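Local coordinates for protein uracil-dna glycosylase (Deinococcus radiodurans, PDB 4UQM) that is an enzyme of the uracil-DNA glycosylase superfamily, with a central parallel sheet flanked by helices, modelled here with bound DNA, at residues 41-44 with 45-49; 106-109 with 110-113; 113-116 with 117-121; 172-175 with 176-180. The protein carries 1 engineered substitution. One frame throughout, in Å; residues are numbered along the deposited sequence.

Contact 1. Residues 41-44 with 45-49; sequences HELT and DFLRQ
Four consecutive helical hydrogen bonds join residues 41-44 to 45-49, beginning with Asp-45 N to His-41 O and ending with Arg-48 N to Thr-44 O (2.9 Å). On this frame side chains four residues apart meet in three different ways. In the first, OD1 of Asp-45 lies over a face of the His-41 imidazole, ring and carboxylate planes standing 79° apart, while OD2 comes closer to the side of the ring formed by NE2 and CD2. OD2 of Asp-45 lies 3.2 Å from NE2 of His-41, but the angle is too poor for a hydrogen bond, so the pair is better read as a polar approach. Asp-45 has an acidic neighbour as well, its OD2 lying 4.4 Å from OE1 of Glu-42; like charges this close probably disfavour one another somewhat.

These i to i+4 pairs lie on helix 38-53, which is amphipathic here, with Leu-43 buried and Glu-42 and Arg-48 on the surface. On the apolar side Leu-43 CD1 touches Leu-47 CD1 at 3.9 Å, and both leucines pack on Trp-160 of helix 160-172. Nearby, Phe-46 sends its ring away from residues 41-44 to meet His-155 edge-to-face.

The third pair is Thr-44 with Arg-48. With CG2 set opposite the backbone N of Thr-44, the methyl sits 3.1 Å above the guanidinium plane of Arg-48, displaced toward its rim, and comes within 3.3 Å of NE. The hydroxyl of Thr-44 takes the other branch, where OG1 is hydrogen-bonded to Phe-40 O one turn earlier.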
loop_
_atom_site.group_PDB
_atom_site.type_symbol
_atom_site.label_atom_id
_atom_site.label_comp_id
_atom_site.label_asym_id
_atom_site.label_seq_id
_atom_site.Cartn_x
_atom_site.Cartn_y
_atom_site.Cartn_z
ATOM N N HIS A 41 3.874 21.042 0.053
ATOM C CA HIS A 41 4.040 21.979 -1.042
ATOM C C HIS A 41 5.400 21.728 -1.720
ATOM O O HIS A 41 5.503 21.728 -2.923
ATOM C CB HIS A 41 3.969 23.433 -0.524
ATOM C CG HIS A 41 4.114 24.463 -1.600
ATOM N ND1 HIS A 41 3.020 25.040 -2.214
ATOM C CD2 HIS A 41 5.205 25.073 -2.126
ATOM C CE1 HIS A 41 3.436 25.916 -3.111
ATOM N NE2 HIS A 41 4.759 25.962 -3.066
ATOM N N GLU A 42 6.444 21.559 -0.912
ATOM C CA GLU A 42 7.795 21.291 -1.447
ATOM C C GLU A 42 7.865 19.951 -2.181
ATOM O O GLU A 42 8.465 19.877 -3.258
ATOM C CB GLU A 42 8.871 21.363 -0.364
ATOM C CG GLU A 42 9.087 22.754 0.229
ATOM C CD GLU A 42 9.342 23.860 -0.791
ATOM O OE1 GLU A 42 10.075 23.631 -1.765
ATOM O OE2 GLU A 42 8.810 24.986 -0.633
ATOM N N LEU A 43 7.253 18.927 -1.605
ATOM C CA LEU A 43 7.159 17.635 -2.291
ATOM C C LEU A 43 6.438 17.795 -3.637
ATOM O O LEU A 43 6.920 17.328 -4.669
ATOM C CB LEU A 43 6.374 16.661 -1.430
ATOM C CG LEU A 43 5.911 15.334 -2.075
ATOM C CD1 LEU A 43 7.105 14.482 -2.459
ATOM C CD2 LEU A 43 4.960 14.635 -1.133
ATOM N N THR A 44 5.312 18.508 -3.630
ATOM C CA THR A 44 4.541 18.712 -4.872
ATOM C C THR A 44 5.372 19.434 -5.948
ATOM O O THR A 44 5.407 19.042 -7.128
ATOM C CB THR A 44 3.237 19.444 -4.552
ATOM O OG1 THR A 44 2.431 18.610 -3.714
ATOM C CG2 THR A 44 2.467 19.779 -5.807
ATOM N N ASP A 45 6.117 20.449 -5.524
ATOM C CA ASP A 45 6.927 21.220 -6.482
ATOM C C ASP A 45 8.018 20.337 -7.065
ATOM O O ASP A 45 8.321 20.410 -8.255
ATOM C CB ASP A 45 7.577 22.443 -5.830
ATOM C CG ASP A 45 6.617 23.576 -5.604
ATOM O OD1 ASP A 45 5.512 23.620 -6.190
ATOM O OD2 ASP A 45 6.998 24.427 -4.813
ATOM N N PHE A 46 8.615 19.496 -6.225
ATOM C CA PHE A 46 9.645 18.572 -6.726
ATOM C C PHE A 46 9.051 17.585 -7.722
ATOM O O PHE A 46 9.638 17.312 -8.756
ATOM C CB PHE A 46 10.290 17.846 -5.523
ATOM C CG PHE A 46 11.124 16.618 -5.890
ATOM C CD1 PHE A 46 12.341 16.755 -6.537
ATOM C CD2 PHE A 46 10.612 15.354 -5.679
ATOM C CE1 PHE A 46 13.102 15.573 -6.872
ATOM C CE2 PHE A 46 11.357 14.184 -6.004
ATOM C CZ PHE A 46 12.568 14.346 -6.629
ATOM N N LEU A 47 7.894 17.038 -7.404
ATOM C CA LEU A 47 7.251 16.068 -8.292
ATOM C C LEU A 47 6.839 16.715 -9.625
ATOM O O LEU A 47 6.934 16.085 -10.639
ATOM C CB LEU A 47 6.016 15.427 -7.621
ATOM C CG LEU A 47 6.394 14.549 -6.437
ATOM C CD1 LEU A 47 5.127 14.023 -5.841
ATOM C CD2 LEU A 47 7.369 13.426 -6.816
ATOM N N ARG A 48 6.396 17.971 -9.621
ATOM C CA ARG A 48 6.121 18.640 -10.879
ATOM C C ARG A 48 7.376 18.770 -11.773
ATOM O O ARG A 48 7.343 18.513 -12.964
ATOM C CB ARG A 48 5.480 19.982 -10.600
ATOM C CG ARG A 48 4.069 19.831 -10.057
ATOM C CD ARG A 48 3.556 21.156 -9.508
ATOM N NE ARG A 48 2.239 20.997 -8.905
ATOM C CZ ARG A 48 1.556 21.970 -8.306
ATOM N NH1 ARG A 48 2.051 23.212 -8.218
ATOM N NH2 ARG A 48 0.379 21.689 -7.757
ATOM N N GLN A 49 8.504 19.084 -11.158
ATOM C CA GLN A 49 9.775 19.127 -11.892
ATOM C C GLN A 49 10.159 17.761 -12.407
ATOM O O GLN A 49 10.600 17.604 -13.569
ATOM C CB GLN A 49 10.900 19.676 -10.999
ATOM C CG GLN A 49 10.986 21.174 -10.883
ATOM C CD GLN A 49 11.537 21.788 -12.179
ATOM O OE1 GLN A 49 11.988 21.078 -13.077
ATOM N NE2 GLN A 49 11.459 23.046 -12.283
#

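Contact 2. Residues 106-109 with 110-113; sequences PSLR and NIYK. With nucleotides of chain B.
The opening two turns of helix 106-118 lie beside bound DNA, and along them Leu-108 covers the ring of Tyr-112 one turn further on. The backbone supplies the scaffold through four bonds, from Asn-110 N to Pro-106 O at the start to Lys-113 N to Arg-109 O; the one from Tyr-112 N to Leu-108 O measures 2.8 Å.

The main side-chain contact is a CH-pi interaction. CG of Leu-108 stands 4.1 Å from the centroid of the Tyr-112 ring and 20° off its normal, while CD1 of Leu-108 reaches CE1 of Tyr-112 at 3.7 Å. A chi2 of -7° turns the tyrosine so that a face, not an edge, receives the leucine. The ring is fixed at its far end too, since OH of Tyr-112 is hydrogen-bonded to His-127 O. The same CD1 of Leu-108 also rests on CB of Ile-111 at 4.0 Å, so this one methyl touches both residues.

Polar groups gather on another side. NZ of Lys-113 gives a hydrogen bond to OD1 of Asn-110 at 3.0 Å, arriving nearly in line with the carbonyl, and ND2 of Asn-110 binds Pro-207 O and Glu-212 OE1. A water donates to Pro-106 O (2.9 Å) and weakly to Asn-110 OD1, though other acceptors compete for its protons.

Pro-106, whose missing N-H costs nothing in a first helical turn, sets CG 3.7 Å from O3' of nucleotide DA8 of chain B. The proline heading this helix, set against a nucleotide sugar, is consistent with the proline-rich DNA-contacting loop of this family, which would run into the helix here.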
loop_
_atom_site.group_PDB
_atom_site.type_symbol
_atom_site.label_atom_id
_atom_site.label_comp_id
_atom_site.label_asym_id
_atom_site.label_seq_id
_atom_site.Cartn_x
_atom_site.Cartn_y
_atom_site.Cartn_z
ATOM N N PRO A 106 7.085 -9.810 -10.825
ATOM C CA PRO A 106 7.731 -10.733 -9.879
ATOM C C PRO A 106 7.307 -10.618 -8.422
ATOM O O PRO A 106 7.126 -11.652 -7.748
ATOM C CB PRO A 106 9.241 -10.433 -10.053
ATOM C CG PRO A 106 9.309 -9.932 -11.461
ATOM C CD PRO A 106 8.045 -9.181 -11.751
ATOM N N SER A 107 7.167 -9.401 -7.889
ATOM C CA SER A 107 6.753 -9.279 -6.513
ATOM C C SER A 107 5.410 -9.932 -6.262
ATOM O O SER A 107 5.194 -10.571 -5.208
ATOM C CB SER A 107 6.704 -7.799 -6.094
ATOM O OG SER A 107 8.024 -7.208 -6.125
ATOM N N LEU A 108 4.477 -9.668 -7.166
ATOM C CA LEU A 108 3.140 -10.201 -7.014
ATOM C C LEU A 108 3.124 -11.720 -7.258
ATOM O O LEU A 108 2.389 -12.444 -6.579
ATOM C CB LEU A 108 2.138 -9.464 -7.902
ATOM C CG LEU A 108 0.648 -9.836 -7.712
ATOM C CD1 LEU A 108 0.188 -9.702 -6.262
ATOM C CD2 LEU A 108 -0.258 -9.054 -8.655
ATOM N N ARG A 109 3.955 -12.215 -8.174
ATOM C CA ARG A 109 4.122 -13.672 -8.305
ATOM C C ARG A 109 4.536 -14.264 -6.999
ATOM O O ARG A 109 4.075 -15.338 -6.646
ATOM C CB ARG A 109 5.160 -14.021 -9.344
ATOM C CG ARG A 109 4.715 -13.640 -10.704
ATOM C CD ARG A 109 5.552 -14.242 -11.768
ATOM N NE ARG A 109 5.134 -13.587 -12.968
ATOM C CZ ARG A 109 4.077 -13.931 -13.674
ATOM N NH1 ARG A 109 3.313 -15.007 -13.338
ATOM N NH2 ARG A 109 3.830 -13.210 -14.743
ATOM N N ASN A 110 5.428 -13.569 -6.278
ATOM C CA ASN A 110 5.878 -14.088 -4.986
ATOM C C ASN A 110 4.792 -13.982 -3.928
ATOM O O ASN A 110 4.643 -14.901 -3.125
ATOM C CB ASN A 110 7.146 -13.367 -4.561
ATOM C CG ASN A 110 8.360 -13.855 -5.315
ATOM O OD1 ASN A 110 8.331 -14.905 -5.953
ATOM N ND2 ASN A 110 9.463 -13.133 -5.197
ATOM N N ILE A 111 4.037 -12.888 -3.894
ATOM C CA ILE A 111 2.873 -12.797 -3.053
ATOM C C ILE A 111 1.939 -13.999 -3.289
ATOM O O ILE A 111 1.415 -14.612 -2.338
ATOM C CB ILE A 111 2.152 -11.441 -3.238
ATOM C CG1 ILE A 111 2.937 -10.312 -2.551
ATOM C CG2 ILE A 111 0.719 -11.455 -2.700
ATOM C CD1 ILE A 111 2.548 -8.946 -3.078
ATOM N N TYR A 112 1.652 -14.270 -4.558
ATOM C CA TYR A 112 0.799 -15.431 -4.924
ATOM C C TYR A 112 1.394 -16.766 -4.440
ATOM O O TYR A 112 0.653 -17.644 -3.964
ATOM C CB TYR A 112 0.545 -15.481 -6.415
ATOM C CG TYR A 112 -0.413 -14.443 -6.999
ATOM C CD1 TYR A 112 -1.148 -13.557 -6.187
ATOM C CD2 TYR A 112 -0.555 -14.308 -8.379
ATOM C CE1 TYR A 112 -1.999 -12.646 -6.719
ATOM C CE2 TYR A 112 -1.427 -13.375 -8.939
ATOM C CZ TYR A 112 -2.160 -12.543 -8.107
ATOM O OH TYR A 112 -3.004 -11.627 -8.658
ATOM N N LYS A 113 2.714 -16.926 -4.521
ATOM C CA LYS A 113 3.378 -18.169 -4.052
ATOM C C LYS A 113 3.170 -18.326 -2.566
ATOM O O LYS A 113 2.842 -19.422 -2.074
ATOM C CB LYS A 113 4.900 -18.185 -4.383
ATOM C CG LYS A 113 5.241 -18.423 -5.841
ATOM C CD LYS A 113 6.749 -18.344 -6.117
ATOM C CE LYS A 113 7.073 -17.515 -7.335
ATOM N NZ LYS A 113 8.533 -17.389 -7.602
ATOM P P DA B 8 13.300 -3.795 -14.063
ATOM O OP1 DA B 8 12.860 -3.464 -15.442
ATOM O OP2 DA B 8 13.813 -2.773 -13.107
ATOM O "O5'" DA B 8 12.312 -4.810 -13.331
ATOM C "C5'" DA B 8 12.487 -4.986 -11.929
ATOM C "C4'" DA B 8 11.849 -6.272 -11.464
ATOM O "O4'" DA B 8 12.708 -7.396 -11.771
ATOM C "C3'" DA B 8 11.649 -6.292 -9.954
ATOM O "O3'" DA B 8 10.451 -6.964 -9.594
ATOM C "C2'" DA B 8 12.829 -7.075 -9.427
ATOM C "C1'" DA B 8 13.199 -7.992 -10.581
ATOM N N9 DA B 8 14.645 -8.175 -10.720
ATOM C C8 DA B 8 15.311 -9.363 -10.901
ATOM N N7 DA B 8 16.615 -9.234 -10.936
ATOM C C5 DA B 8 16.824 -7.876 -10.747
ATOM C C6 DA B 8 17.995 -7.102 -10.658
ATOM N N6 DA B 8 19.227 -7.607 -10.784
ATOM N N1 DA B 8 17.858 -5.770 -10.471
ATOM C C2 DA B 8 16.623 -5.268 -10.329
ATOM N N3 DA B 8 15.449 -5.895 -10.383
ATOM C C4 DA B 8 15.620 -7.213 -10.593
HETATM O O HOH W 1 8.895 -13.718 -8.851
#

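Contact 3. Residues 113-116 with 117-121; sequences KELT and EDIPG
Leu-115 and Ile-119 lie side by side and point the same way, with CD2 of the leucine 3.9 Å from CG1 of the isoleucine. Both also pack on Phe-221 of helix 220-230. Their alignment follows from the last full turn of helix 106-118, where Ile-119 N is bound to Leu-115 O at 2.9 Å although Ile-119 itself has already left helical backbone angles.

Glu-117 turns a different way. A bend at its second torsion (chi2 -51°) folds the carboxylate back along the helix, so that OE2 passes the Thr-116 methyl, and a water bridges from OE2 (2.8 Å) to the carbonyl oxygen of Lys-113 (2.7 Å). That carbonyl thus receives the water as well as the N-H of Glu-117.

Glu-114 and Asp-118 follow one another a turn apart on the same side of the helix. CB of Asp-118 sits close against Glu-114 O, at 3.0 Å, beside the bent hydrogen bond (135° at the hydrogen) from Asp-118 N to that oxygen (2.8 Å). Their carboxylates come near without touching, OE2 of Glu-114 being 4.9 Å from OD2 of Asp-118.

Two buried acids this close would be costly alone, but Glu-114 accepts the backbone N-H groups of Gly-217 and Arg-219, and Asp-118 forms a salt bridge to the Arg-219 side chain and a hydrogen bond with Ser-222, so both are probably ionised, and their bonds tie the last turn of the helix to residues 217-222, where helix 220-230 begins.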
loop_
_atom_site.group_PDB
_atom_site.type_symbol
_atom_site.label_atom_id
_atom_site.label_comp_id
_atom_site.label_asym_id
_atom_site.label_seq_id
_atom_site.Cartn_x
_atom_site.Cartn_y
_atom_site.Cartn_z
ATOM N N LYS A 113 2.714 -16.926 -4.521
ATOM C CA LYS A 113 3.378 -18.169 -4.052
ATOM C C LYS A 113 3.170 -18.326 -2.566
ATOM O O LYS A 113 2.842 -19.422 -2.074
ATOM C CB LYS A 113 4.900 -18.185 -4.383
ATOM C CG LYS A 113 5.241 -18.423 -5.841
ATOM C CD LYS A 113 6.749 -18.344 -6.117
ATOM C CE LYS A 113 7.073 -17.515 -7.335
ATOM N NZ LYS A 113 8.533 -17.389 -7.602
ATOM N N GLU A 114 3.354 -17.247 -1.817
ATOM C CA GLU A 114 3.204 -17.289 -0.392
ATOM C C GLU A 114 1.726 -17.547 0.011
ATOM O O GLU A 114 1.442 -18.360 0.917
ATOM C CB GLU A 114 3.755 -16.010 0.236
ATOM C CG GLU A 114 3.647 -15.975 1.753
ATOM C CD GLU A 114 4.531 -16.957 2.474
ATOM O OE1 GLU A 114 5.493 -17.476 1.875
ATOM O OE2 GLU A 114 4.267 -17.185 3.699
ATOM N N LEU A 115 0.784 -16.879 -0.652
ATOM C CA LEU A 115 -0.670 -17.144 -0.450
ATOM C C LEU A 115 -1.039 -18.589 -0.717
ATOM O O LEU A 115 -1.803 -19.176 0.039
ATOM C CB LEU A 115 -1.481 -16.226 -1.367
ATOM C CG LEU A 115 -1.805 -14.850 -0.803
ATOM C CD1 LEU A 115 -2.300 -13.926 -1.896
ATOM C CD2 LEU A 115 -2.864 -14.957 0.320
ATOM N N THR A 116 -0.472 -19.169 -1.777
ATOM C CA THR A 116 -0.748 -20.557 -2.142
ATOM C C THR A 116 -0.328 -21.486 -1.000
ATOM O O THR A 116 -1.057 -22.422 -0.696
ATOM C CB THR A 116 -0.034 -20.907 -3.455
ATOM O OG1 THR A 116 -0.606 -20.119 -4.503
ATOM C CG2 THR A 116 -0.180 -22.408 -3.831
ATOM N N GLU A 117 0.767 -21.187 -0.306
ATOM C CA GLU A 117 1.187 -22.011 0.798
ATOM C C GLU A 117 0.497 -21.658 2.109
ATOM O O GLU A 117 0.296 -22.536 2.933
ATOM C CB GLU A 117 2.698 -21.915 0.976
ATOM C CG GLU A 117 3.504 -22.391 -0.210
ATOM C CD GLU A 117 3.117 -23.777 -0.734
ATOM O OE1 GLU A 117 3.126 -24.758 0.037
ATOM O OE2 GLU A 117 2.767 -23.893 -1.945
ATOM N N ASP A 118 0.152 -20.386 2.299
ATOM C CA ASP A 118 -0.267 -19.889 3.575
ATOM C C ASP A 118 -1.785 -20.085 3.825
ATOM O O ASP A 118 -2.208 -20.262 4.964
ATOM C CB ASP A 118 0.072 -18.387 3.638
ATOM C CG ASP A 118 -0.148 -17.774 4.997
ATOM O OD1 ASP A 118 -0.077 -18.519 6.020
ATOM O OD2 ASP A 118 -0.382 -16.528 5.052
ATOM N N ILE A 119 -2.578 -19.912 2.777
ATOM C CA ILE A 119 -4.040 -19.955 2.851
ATOM C C ILE A 119 -4.507 -21.167 2.032
ATOM O O ILE A 119 -4.600 -21.112 0.812
ATOM C CB ILE A 119 -4.653 -18.640 2.259
ATOM C CG1 ILE A 119 -4.190 -17.376 3.014
ATOM C CG2 ILE A 119 -6.190 -18.706 2.177
ATOM C CD1 ILE A 119 -4.693 -17.258 4.420
ATOM N N PRO A 120 -4.927 -22.233 2.710
ATOM C CA PRO A 120 -5.414 -23.422 2.053
ATOM C C PRO A 120 -6.508 -23.109 1.070
ATOM O O PRO A 120 -7.399 -22.305 1.386
ATOM C CB PRO A 120 -5.951 -24.275 3.216
ATOM C CG PRO A 120 -5.152 -23.824 4.390
ATOM C CD PRO A 120 -4.881 -22.380 4.156
ATOM N N GLY A 121 -6.372 -23.600 -0.146
ATOM C CA GLY A 121 -7.369 -23.347 -1.184
ATOM C C GLY A 121 -7.132 -22.156 -2.084
ATOM O O GLY A 121 -7.813 -21.993 -3.104
HETATM O O HOH W 2 3.601 -21.657 -3.423
#

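Contact 4. Residues 172-175 with 176-180; sequences NAKE and ERVVF
Phe-180 and Asn-172 meet at the well-packed end of a chain reversal between helix and strand, whose two limbs, 172-175 and 176-180, run 156° apart. The ring comes edge-on: CZ of Phe-180 lies 3.9 Å from N of Asn-172, which sits in the ring plane at the close of helix 160-172. One face of the same ring is partly covered from within its own limb, where CG1 of Val-178 stands 3.7 Å above the plane, displaced toward the rim.

Val-178 uses its other methyl for the facing limb. Its CG2 touches CE of Lys-174 at 3.7 Å, the two side chains crossing at about a right angle. The lysine is bent at its third and fourth torsions (60° and 102°), which brings CE, the last carbon before the amine, against the valine methyl while NZ goes on to hydrogen-bond with Leu-72 O and Val-75 O.

The bend itself is much looser. Glu-175 and Glu-176 are exposed and meet across the boundary mainly through their adjoining backbone; the carboxylate of Glu-176 has a long, weak ion pair with Arg-233.

This is the closing turn of a beta-alpha-beta connection in the alpha/beta core, which leads from strand 138-142 through helix 160-172 to strand 179-183, parallel to the first in the same sheet. Asn-172 is held by Gly-196 and Thr-195, Phe-180 packs on Ile-168 and Val-171 of helix 160-172, and strand 179-183, to which Phe-180 belongs, runs in the parallel sheet between strands 77-81 and 200-204.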
loop_
_atom_site.group_PDB
_atom_site.type_symbol
_atom_site.label_atom_id
_atom_site.label_comp_id
_atom_site.label_asym_id
_atom_site.label_seq_id
_atom_site.Cartn_x
_atom_site.Cartn_y
_atom_site.Cartn_z
ATOM N N ASN A 172 -3.760 4.378 12.814
ATOM C CA ASN A 172 -3.444 3.978 14.193
ATOM C C ASN A 172 -4.387 4.576 15.239
ATOM O O ASN A 172 -4.666 3.987 16.284
ATOM C CB ASN A 172 -2.031 4.434 14.507
ATOM C CG ASN A 172 -1.593 4.038 15.880
ATOM O OD1 ASN A 172 -1.432 2.849 16.171
ATOM N ND2 ASN A 172 -1.385 5.006 16.738
ATOM N N ALA A 173 -4.877 5.769 14.957
ATOM C CA ALA A 173 -5.859 6.429 15.822
ATOM C C ALA A 173 -7.220 5.715 15.872
ATOM O O ALA A 173 -8.046 6.041 16.748
ATOM C CB ALA A 173 -6.046 7.880 15.389
ATOM N N LYS A 174 -7.500 4.802 14.937
ATOM C CA LYS A 174 -8.751 4.029 15.025
ATOM C C LYS A 174 -8.722 3.124 16.251
ATOM O O LYS A 174 -7.676 2.563 16.604
ATOM C CB LYS A 174 -8.980 3.200 13.765
ATOM C CG LYS A 174 -9.242 3.987 12.471
ATOM C CD LYS A 174 -8.968 3.118 11.252
ATOM C CE LYS A 174 -9.791 1.885 11.127
ATOM N NZ LYS A 174 -10.893 1.939 10.197
ATOM N N GLU A 175 -9.888 2.940 16.846
ATOM C CA GLU A 175 -10.030 2.125 18.050
ATOM C C GLU A 175 -10.081 0.631 17.715
ATOM O O GLU A 175 -9.428 -0.172 18.373
ATOM C CB GLU A 175 -11.226 2.625 18.886
ATOM C CG GLU A 175 -10.999 4.093 19.310
ATOM C CD GLU A 175 -12.154 4.816 19.999
ATOM O OE1 GLU A 175 -13.297 4.874 19.436
ATOM O OE2 GLU A 175 -11.870 5.427 21.075
ATOM N N GLU A 176 -10.781 0.287 16.653
ATOM C CA GLU A 176 -10.907 -1.126 16.263
ATOM C C GLU A 176 -9.648 -1.627 15.619
ATOM O O GLU A 176 -8.991 -0.886 14.911
ATOM C CB GLU A 176 -12.070 -1.378 15.328
ATOM C CG GLU A 176 -12.647 -2.770 15.578
ATOM C CD GLU A 176 -14.038 -2.962 15.016
ATOM O OE1 GLU A 176 -14.456 -2.089 14.200
ATOM O OE2 GLU A 176 -14.706 -3.965 15.402
ATOM N N ARG A 177 -9.330 -2.888 15.904
ATOM C CA ARG A 177 -8.124 -3.517 15.400
ATOM C C ARG A 177 -7.883 -3.323 13.901
ATOM O O ARG A 177 -8.721 -3.623 13.036
ATOM C CB ARG A 177 -8.151 -5.031 15.665
ATOM C CG ARG A 177 -6.963 -5.759 15.049
ATOM C CD ARG A 177 -6.730 -7.089 15.693
ATOM N NE ARG A 177 -6.168 -6.986 17.059
ATOM C CZ ARG A 177 -5.803 -8.032 17.781
ATOM N NH1 ARG A 177 -6.091 -9.277 17.378
ATOM N NH2 ARG A 177 -5.226 -7.857 18.966
ATOM N N VAL A 178 -6.684 -2.883 13.589
ATOM C CA VAL A 178 -6.119 -2.891 12.264
ATOM C C VAL A 178 -4.848 -3.726 12.295
ATOM O O VAL A 178 -4.016 -3.626 13.233
ATOM C CB VAL A 178 -5.816 -1.459 11.788
ATOM C CG1 VAL A 178 -5.129 -1.476 10.477
ATOM C CG2 VAL A 178 -7.122 -0.678 11.690
ATOM N N VAL A 179 -4.687 -4.549 11.277
ATOM C CA VAL A 179 -3.433 -5.263 11.057
ATOM C C VAL A 179 -2.590 -4.509 10.063
ATOM O O VAL A 179 -3.009 -4.284 8.912
ATOM C CB VAL A 179 -3.705 -6.711 10.600
ATOM C CG1 VAL A 179 -2.390 -7.474 10.376
ATOM C CG2 VAL A 179 -4.658 -7.482 11.529
ATOM N N PHE A 180 -1.399 -4.135 10.469
ATOM C CA PHE A 180 -0.431 -3.484 9.627
ATOM C C PHE A 180 0.600 -4.487 9.177
ATOM O O PHE A 180 1.282 -5.091 10.025
ATOM C CB PHE A 180 0.283 -2.368 10.407
ATOM C CG PHE A 180 -0.615 -1.229 10.886
ATOM C CD1 PHE A 180 -1.447 -1.364 11.993
ATOM C CD2 PHE A 180 -0.589 -0.008 10.230
ATOM C CE1 PHE A 180 -2.189 -0.293 12.450
ATOM C CE2 PHE A 180 -1.366 1.084 10.662
ATOM C CZ PHE A 180 -2.176 0.922 11.771
#

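How the contacts relate
Read from the N terminus, contacts 1, 2 and 4 come in series, contact 3 begins on the residue where contact 2 ends, and each joins adjoining pieces of chain. Contact 1 joins successive turns of helix 38-53 and lies across the centre of the chain from contacts 2 and 3. Those two share Lys-113 and succeed one another along helix 106-118, their centres about 11 Å apart: residues 106-113 carry its DNA-facing start, residues 113-121 its last turn and exit, whose side chains lie against helix 220-230. Contact 4 comes last and closes a turn from helix 160-172 into strand 179-183. Helix 160-172 also receives leucines of contact 1 at its beginning, although contacts 1 and 4 do not touch.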